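Long-range contacts in probable tRNA pseudouridine synthase D (Methanosarcina mazei, PDB 1Z2Z), which probably catalyses the isomerisation of uridine 13 to pseudouridine in transfer RNA: residues 140-145 / 406-411; 159-164 / 391-396. One frame throughout, in Å; residues are numbered along the deposited sequence.

Interaction 1 of 2, residues 140-145 / 406-411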
ATOM      1  N   ARG A 140      -0.929 -19.225  10.783  1.00 36.83           N
ATOM      2  CA  ARG A 140      -1.135 -20.643  11.130  1.00 36.41           C
ATOM      3  C   ARG A 140      -0.394 -21.589  10.179  1.00 38.50           C
ATOM      4  O   ARG A 140      -0.072 -21.219   9.051  1.00 39.00           O
ATOM      5  CB  ARG A 140      -2.631 -21.000  11.080  1.00 32.72           C
ATOM      6  CG  ARG A 140      -3.506 -20.359  12.134  1.00 27.37           C
ATOM      7  CD  ARG A 140      -4.932 -20.862  12.002  1.00 24.55           C
ATOM      8  NE  ARG A 140      -5.843 -20.238  12.963  1.00 22.18           N
ATOM      9  CZ  ARG A 140      -5.773 -20.393  14.282  1.00 23.83           C
ATOM     10  NH1 ARG A 140      -6.639 -19.783  15.073  1.00 24.04           N
ATOM     11  NH2 ARG A 140      -4.836 -21.158  14.821  1.00 26.35           N
ATOM     12  N   ASN A 141      -0.138 -22.811  10.647  1.00 41.23           N
ATOM     13  CA  ASN A 141       0.530 -23.848   9.851  1.00 43.77           C
ATOM     14  C   ASN A 141       2.027 -23.633   9.625  1.00 45.88           C
ATOM     15  O   ASN A 141       2.541 -23.795   8.511  1.00 44.02           O
ATOM     16  CB  ASN A 141      -0.156 -24.000   8.492  1.00 43.34           C
ATOM     17  CG  ASN A 141       0.054 -25.372   7.890  1.00 42.96           C
ATOM     18  OD1 ASN A 141      -0.178 -25.588   6.700  1.00 39.71           O
ATOM     19  ND2 ASN A 141       0.481 -26.316   8.719  1.00 44.36           N
ATOM     20  N   ILE A 142       2.721 -23.272  10.692  1.00 48.50           N
ATOM     21  CA  ILE A 142       4.144 -23.051  10.611  1.00 53.35           C
ATOM     22  C   ILE A 142       4.898 -24.338  10.925  1.00 55.57           C
ATOM     23  O   ILE A 142       4.590 -25.043  11.892  1.00 53.92           O
ATOM     24  CB  ILE A 142       4.593 -21.940  11.580  1.00 55.19           C
ATOM     25  CG1 ILE A 142       6.124 -21.831  11.562  1.00 56.80           C
ATOM     26  CG2 ILE A 142       4.069 -22.228  12.964  1.00 55.97           C
ATOM     27  CD1 ILE A 142       6.689 -20.751  12.471  1.00 59.86           C
ATOM     28  N   GLU A 143       5.895 -24.622  10.090  1.00 58.72           N
ATOM     29  CA  GLU A 143       6.730 -25.809  10.219  1.00 61.40           C
ATOM     30  C   GLU A 143       7.607 -25.782  11.477  1.00 62.13           C
ATOM     31  O   GLU A 143       8.704 -26.337  11.476  1.00 62.67           O
ATOM     32  CB  GLU A 143       7.622 -25.950   8.969  1.00 64.11           C
ATOM     33  CG  GLU A 143       8.675 -24.829   8.794  1.00 67.38           C
ATOM     34  CD  GLU A 143       9.512 -24.959   7.517  1.00 68.99           C
ATOM     35  OE1 GLU A 143      10.149 -26.021   7.312  1.00 69.65           O
ATOM     36  OE2 GLU A 143       9.543 -23.989   6.720  1.00 68.30           O
ATOM     37  N   ASN A 144       7.142 -25.127  12.539  1.00 63.20           N
ATOM     38  CA  ASN A 144       7.905 -25.064  13.790  1.00 64.26           C
ATOM     39  C   ASN A 144       7.029 -25.361  14.994  1.00 64.44           C
ATOM     40  O   ASN A 144       5.812 -25.490  14.875  1.00 65.09           O
ATOM     41  CB  ASN A 144       8.553 -23.688  13.998  1.00 66.18           C
ATOM     42  CG  ASN A 144       9.799 -23.491  13.158  1.00 67.93           C
ATOM     43  OD1 ASN A 144      10.736 -24.295  13.209  1.00 69.03           O
ATOM     44  ND2 ASN A 144       9.822 -22.409  12.387  1.00 68.64           N
ATOM     45  N   SER A 145       7.667 -25.449  16.157  1.00 64.45           N
ATOM     46  CA  SER A 145       6.980 -25.736  17.411  1.00 64.31           C
ATOM     47  C   SER A 145       6.670 -24.447  18.162  1.00 64.14           C
ATOM     48  O   SER A 145       7.262 -23.405  17.893  1.00 64.31           O
ATOM     49  CB  SER A 145       7.860 -26.632  18.293  1.00 64.26           C
ATOM     50  OG  SER A 145       8.988 -25.919  18.785  1.00 63.75           O
ATOM     51  N   GLY A 406       0.156 -30.270  15.219  1.00 47.83           N
ATOM     52  CA  GLY A 406       1.572 -30.510  15.001  1.00 45.95           C
ATOM     53  C   GLY A 406       2.308 -29.241  14.599  1.00 45.86           C
ATOM     54  O   GLY A 406       3.531 -29.141  14.760  1.00 45.50           O
ATOM     55  N   LYS A 407       1.561 -28.269  14.067  1.00 44.79           N
ATOM     56  CA  LYS A 407       2.127 -26.980  13.636  1.00 41.55           C
ATOM     57  C   LYS A 407       1.856 -25.926  14.696  1.00 38.91           C
ATOM     58  O   LYS A 407       1.079 -26.145  15.626  1.00 39.94           O
ATOM     59  CB  LYS A 407       1.497 -26.494  12.325  1.00 41.04           C
ATOM     60  CG  LYS A 407       1.218 -27.561  11.281  1.00 41.98           C
ATOM     61  CD  LYS A 407       2.464 -28.098  10.619  1.00 40.95           C
ATOM     62  CE  LYS A 407       2.113 -29.301   9.744  1.00 42.71           C
ATOM     63  NZ  LYS A 407       1.058 -29.014   8.718  1.00 42.04           N
ATOM     64  N   SER A 408       2.483 -24.772  14.543  1.00 36.18           N
ATOM     65  CA  SER A 408       2.290 -23.690  15.496  1.00 35.11           C
ATOM     66  C   SER A 408       1.572 -22.498  14.841  1.00 32.79           C
ATOM     67  O   SER A 408       1.336 -22.492  13.634  1.00 31.79           O
ATOM     68  CB  SER A 408       3.647 -23.264  16.055  1.00 35.41           C
ATOM     69  OG  SER A 408       4.351 -24.387  16.554  1.00 38.39           O
ATOM     70  N   LYS A 409       1.214 -21.502  15.642  1.00 30.96           N
ATOM     71  CA  LYS A 409       0.539 -20.314  15.130  1.00 30.07           C
ATOM     72  C   LYS A 409       1.147 -19.085  15.793  1.00 30.55           C
ATOM     73  O   LYS A 409       1.741 -19.185  16.864  1.00 30.33           O
ATOM     74  CB  LYS A 409      -0.955 -20.372  15.447  1.00 27.18           C
ATOM     75  CG  LYS A 409      -1.234 -20.352  16.941  1.00 24.84           C
ATOM     76  CD  LYS A 409      -2.700 -20.211  17.240  1.00 23.16           C
ATOM     77  CE  LYS A 409      -2.886 -20.070  18.723  1.00 24.82           C
ATOM     78  NZ  LYS A 409      -4.315 -20.075  19.112  1.00 27.94           N
ATOM     79  N   ALA A 410       0.991 -17.925  15.166  1.00 32.69           N
ATOM     80  CA  ALA A 410       1.540 -16.690  15.725  1.00 34.18           C
ATOM     81  C   ALA A 410       0.474 -15.602  15.724  1.00 34.96           C
ATOM     82  O   ALA A 410      -0.206 -15.403  14.725  1.00 37.50           O
ATOM     83  CB  ALA A 410       2.743 -16.249  14.906  1.00 33.58           C
ATOM     84  N   VAL A 411       0.326 -14.903  16.843  1.00 34.96           N
ATOM     85  CA  VAL A 411      -0.668 -13.842  16.944  1.00 36.38           C
ATOM     86  C   VAL A 411      -0.010 -12.463  16.948  1.00 37.53           C
ATOM     87  O   VAL A 411       0.317 -11.940  18.009  1.00 38.50           O
ATOM     88  CB  VAL A 411      -1.505 -13.967  18.240  1.00 36.09           C
ATOM     89  CG1 VAL A 411      -2.546 -12.865  18.299  1.00 36.22           C
ATOM     90  CG2 VAL A 411      -2.176 -15.322  18.298  1.00 36.88           C
TER

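Interaction 2 of 2, residues 159-164 / 391-396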
ATOM      1  N   GLU A 159      14.927  -7.108  16.651  1.00 54.75           N
ATOM      2  CA  GLU A 159      15.590  -6.368  15.591  1.00 54.05           C
ATOM      3  C   GLU A 159      14.693  -5.247  15.134  1.00 54.29           C
ATOM      4  O   GLU A 159      15.156  -4.137  14.874  1.00 54.98           O
ATOM      5  CB  GLU A 159      15.944  -7.279  14.414  1.00 52.90           C
ATOM      6  CG  GLU A 159      17.220  -8.068  14.641  1.00 52.19           C
ATOM      7  CD  GLU A 159      17.577  -8.977  13.485  1.00 52.79           C
ATOM      8  OE1 GLU A 159      17.736  -8.483  12.349  1.00 53.09           O
ATOM      9  OE2 GLU A 159      17.704 -10.198  13.714  1.00 54.58           O
ATOM     10  N   ILE A 160      13.398  -5.533  15.061  1.00 53.80           N
ATOM     11  CA  ILE A 160      12.435  -4.531  14.629  1.00 52.88           C
ATOM     12  C   ILE A 160      12.384  -3.372  15.608  1.00 53.04           C
ATOM     13  O   ILE A 160      12.557  -2.212  15.232  1.00 52.31           O
ATOM     14  CB  ILE A 160      11.038  -5.142  14.487  1.00 50.99           C
ATOM     15  CG1 ILE A 160      11.007  -6.063  13.268  1.00 50.66           C
ATOM     16  CG2 ILE A 160      10.007  -4.048  14.340  1.00 52.32           C
ATOM     17  CD1 ILE A 160       9.676  -6.724  13.038  1.00 49.03           C
ATOM     18  N   LEU A 161      12.154  -3.697  16.871  1.00 54.03           N
ATOM     19  CA  LEU A 161      12.080  -2.684  17.904  1.00 55.06           C
ATOM     20  C   LEU A 161      13.332  -1.818  17.878  1.00 55.00           C
ATOM     21  O   LEU A 161      13.260  -0.606  18.076  1.00 55.10           O
ATOM     22  CB  LEU A 161      11.915  -3.353  19.270  1.00 55.55           C
ATOM     23  CG  LEU A 161      10.690  -2.957  20.112  1.00 56.71           C
ATOM     24  CD1 LEU A 161       9.414  -2.945  19.266  1.00 56.29           C
ATOM     25  CD2 LEU A 161      10.556  -3.931  21.268  1.00 55.43           C
ATOM     26  N   ALA A 162      14.472  -2.450  17.610  1.00 55.66           N
ATOM     27  CA  ALA A 162      15.764  -1.766  17.561  1.00 55.79           C
ATOM     28  C   ALA A 162      15.944  -0.899  16.317  1.00 56.09           C
ATOM     29  O   ALA A 162      16.400   0.242  16.405  1.00 56.82           O
ATOM     30  CB  ALA A 162      16.891  -2.787  17.640  1.00 54.12           C
ATOM     31  N   GLN A 163      15.602  -1.448  15.159  1.00 56.47           N
ATOM     32  CA  GLN A 163      15.739  -0.714  13.910  1.00 56.83           C
ATOM     33  C   GLN A 163      14.704   0.404  13.823  1.00 56.44           C
ATOM     34  O   GLN A 163      14.746   1.238  12.914  1.00 55.79           O
ATOM     35  CB  GLN A 163      15.562  -1.652  12.719  1.00 57.56           C
ATOM     36  CG  GLN A 163      15.625  -0.907  11.412  1.00 61.09           C
ATOM     37  CD  GLN A 163      15.140  -1.725  10.243  1.00 63.35           C
ATOM     38  OE1 GLN A 163      14.007  -2.225  10.242  1.00 63.18           O
ATOM     39  NE2 GLN A 163      15.988  -1.854   9.222  1.00 63.90           N
ATOM     40  N   GLY A 164      13.768   0.408  14.768  1.00 55.42           N
ATOM     41  CA  GLY A 164      12.733   1.427  14.776  1.00 55.09           C
ATOM     42  C   GLY A 164      11.387   0.938  14.262  1.00 54.56           C
ATOM     43  O   GLY A 164      10.350   1.542  14.531  1.00 54.61           O
ATOM     44  N   GLU A 391       7.281   3.306  11.449  1.00 43.61           N
ATOM     45  CA  GLU A 391       7.080   3.105  12.877  1.00 43.72           C
ATOM     46  C   GLU A 391       6.107   1.960  13.130  1.00 43.74           C
ATOM     47  O   GLU A 391       5.016   1.924  12.551  1.00 43.42           O
ATOM     48  CB  GLU A 391       6.558   4.401  13.507  1.00 46.46           C
ATOM     49  CG  GLU A 391       6.132   4.295  14.973  1.00 48.87           C
ATOM     50  CD  GLU A 391       7.297   4.112  15.923  1.00 51.13           C
ATOM     51  OE1 GLU A 391       7.054   3.949  17.142  1.00 52.75           O
ATOM     52  OE2 GLU A 391       8.455   4.134  15.454  1.00 51.44           O
ATOM     53  N   VAL A 392       6.529   1.022  13.980  1.00 43.28           N
ATOM     54  CA  VAL A 392       5.741  -0.150  14.367  1.00 44.28           C
ATOM     55  C   VAL A 392       6.334  -0.800  15.615  1.00 44.47           C
ATOM     56  O   VAL A 392       7.537  -1.027  15.692  1.00 46.05           O
ATOM     57  CB  VAL A 392       5.693  -1.229  13.243  1.00 43.91           C
ATOM     58  CG1 VAL A 392       4.748  -0.805  12.144  1.00 44.80           C
ATOM     59  CG2 VAL A 392       7.067  -1.445  12.660  1.00 44.81           C
ATOM     60  N   LYS A 393       5.488  -1.093  16.592  1.00 46.21           N
ATOM     61  CA  LYS A 393       5.936  -1.733  17.823  1.00 47.77           C
ATOM     62  C   LYS A 393       5.009  -2.905  18.126  1.00 48.52           C
ATOM     63  O   LYS A 393       4.200  -2.849  19.052  1.00 47.99           O
ATOM     64  CB  LYS A 393       5.914  -0.728  18.976  1.00 50.13           C
ATOM     65  CG  LYS A 393       6.413  -1.291  20.292  1.00 50.59           C
ATOM     66  CD  LYS A 393       6.672  -0.190  21.298  1.00 51.24           C
ATOM     67  CE  LYS A 393       7.349  -0.778  22.507  1.00 52.32           C
ATOM     68  NZ  LYS A 393       8.448  -1.670  22.035  1.00 50.44           N
ATOM     69  N   PRO A 394       5.127  -3.989  17.345  1.00 49.90           N
ATOM     70  CA  PRO A 394       4.310  -5.196  17.491  1.00 52.16           C
ATOM     71  C   PRO A 394       4.460  -5.961  18.794  1.00 54.04           C
ATOM     72  O   PRO A 394       5.425  -5.770  19.531  1.00 54.18           O
ATOM     73  CB  PRO A 394       4.703  -6.027  16.271  1.00 52.48           C
ATOM     74  CG  PRO A 394       6.121  -5.636  16.042  1.00 51.58           C
ATOM     75  CD  PRO A 394       6.096  -4.145  16.246  1.00 50.63           C
ATOM     76  N   LYS A 395       3.475  -6.815  19.067  1.00 56.62           N
ATOM     77  CA  LYS A 395       3.433  -7.655  20.265  1.00 58.95           C
ATOM     78  C   LYS A 395       3.041  -9.068  19.817  1.00 60.60           C
ATOM     79  O   LYS A 395       1.882  -9.327  19.499  1.00 60.25           O
ATOM     80  CB  LYS A 395       2.395  -7.102  21.249  1.00 58.87           C
ATOM     81  CG  LYS A 395       2.707  -5.693  21.751  1.00 60.07           C
ATOM     82  CD  LYS A 395       1.523  -5.046  22.485  1.00 60.69           C
ATOM     83  CE  LYS A 395       0.420  -4.601  21.516  1.00 61.88           C
ATOM     84  NZ  LYS A 395      -0.734  -3.914  22.184  1.00 59.80           N
ATOM     85  N   PHE A 396       4.014  -9.977  19.792  1.00 63.27           N
ATOM     86  CA  PHE A 396       3.772 -11.349  19.356  1.00 64.28           C
ATOM     87  C   PHE A 396       3.226 -12.259  20.451  1.00 63.53           C
ATOM     88  O   PHE A 396       3.258 -11.931  21.637  1.00 62.92           O
ATOM     89  CB  PHE A 396       5.060 -11.941  18.771  1.00 67.31           C
ATOM     90  CG  PHE A 396       6.178 -12.042  19.762  1.00 70.72           C
ATOM     91  CD1 PHE A 396       6.296 -13.159  20.582  1.00 71.92           C
ATOM     92  CD2 PHE A 396       7.086 -10.997  19.913  1.00 71.33           C
ATOM     93  CE1 PHE A 396       7.295 -13.234  21.545  1.00 73.20           C
ATOM     94  CE2 PHE A 396       8.086 -11.060  20.871  1.00 72.87           C
ATOM     95  CZ  PHE A 396       8.195 -12.182  21.690  1.00 73.37           C
TER

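Interaction 1 of 2, residues 140-145 / 406-411
Two weak backbone hydrogen bonds join the end of strand 130-142 to the start of strand 408-417. Ile142 N donates to Ser408 O over 3.3 Å, nearly straight at 170°. Ser408 N donates back to Ile142 O over 3.4 Å. This makes Ile142 and Ser408 an antiparallel hydrogen-bonded pair. A third bond comes from a side chain. Ser408 OG, anti to its own carbonyl carbon, donates to Asn144 O, just past the end of strand 130-142. Ser145 follows as N-cap of helix 146-163, its OG bonded to Glu148 N.

Asn141 and Ile142 both face Ser408, which is a G1 beta bulge. Asn141 takes the left-handed backbone shape of its first position, with phi 73°. The bulge lies where strand 130-142 ends, in the mixed sheet of the pseudouridine synthase fold.

The remaining contacts are mostly between side-chain stems. Ile142 CG2 and Ser408 CB meet on one face of the sheet, where Ile142 also touches Thr149 of helix 146-163. Lys407 CB sits 3.4 Å from Ile142 O and 3.7 Å from Asn141 CA. Beyond CB the chain bends at chi2 (-72°) and runs alongside the Asn141 side chain, both pointing the same way. An alanine in place of Lys407 removes everything past CB and would probably leave the Asn141 side chain less covered.

Arg140 and Lys409 also lie side by side, with Arg140 NH2 3.4 Å from Lys409 CD. Their like charges come close, Arg140 NH2 to Lys409 NZ being 4.5 Å. A salt bridge from Arg140 NE to Asp32 and weak, long ion pairs of both residues with Glu402 are likely to offset the repulsion.

Interaction 2 of 2, residues 159-164 / 391-396
Gly164 N is gripped by two bonds, both weak, at the end of helix 146-163. It donates to Ile160 O at 2.9 Å and to Leu161 O at 3.5 Å. The amide is thus shared between two carbonyls of the last turn. Gly164 is the first residue to leave the helix, with phi 103°. A side chain at these angles would press on the carbonyl O of Gln163, so a glycine suits the position. One turn earlier, Glu159 OE1 accepts a bond from Asp18 N.

Gly164 O, in contrast, faces Glu391 OE2 at 3.3 Å. Both are acceptors and do not bond. The Glu391 chain bends at chi2 (71°), which brings the carboxylate to the glycine. Closeness to a carbonyl oxygen would tend to disfavour its charged form.

The apolar part is carried by Ile160. Its CG2, anti to the backbone N, points at residues 392-394. It meets Val392 CG2 at 4.3 Å and Pro394 CD at 4.4 Å. These are loose but buried contacts. Tyr429 of helix 423-430 touches both Ile160 and Pro394, and Val425 of the same helix touches Val392.

Leu161 and Lys393 cross obliquely on the exposed side. The Lys393 chain is extended until chi4 (46°) turns its amine over the end of the leucine. Leu161 CD1 also lies against the stem, 3.6 Å from Lys393 CG.

Strand 165-167 follows Gly164 directly and pairs antiparallel with strand 389-391, which leads into the loop. The end of helix 146-163 meets the chain where it returns from the excursion, which is consistent with the TruD family fold, in which a second domain is inserted into the pseudouridine synthase core.

Overall arrangement
From the N terminus the chain runs through earlier strands of the mixed sheet to strand 130-142, whose end belongs to interaction 1. Helix 146-163 follows, and its last turn belongs to interaction 2. The chain then makes a long excursion with far more helix than strand. It returns through strand 389-391 into residues 391-396, where interaction 2 closes a loop over 227 residues. Strand 398-400 comes next, and residues 406-411 close the wider loop of interaction 1. Interaction 2 is therefore nested inside interaction 1, and the two do not cross. Their centres lie 21 Å apart. Interaction 1 joins two strands of the mixed sheet. Interaction 2 ties the far end of helix 146-163 to the returning chain.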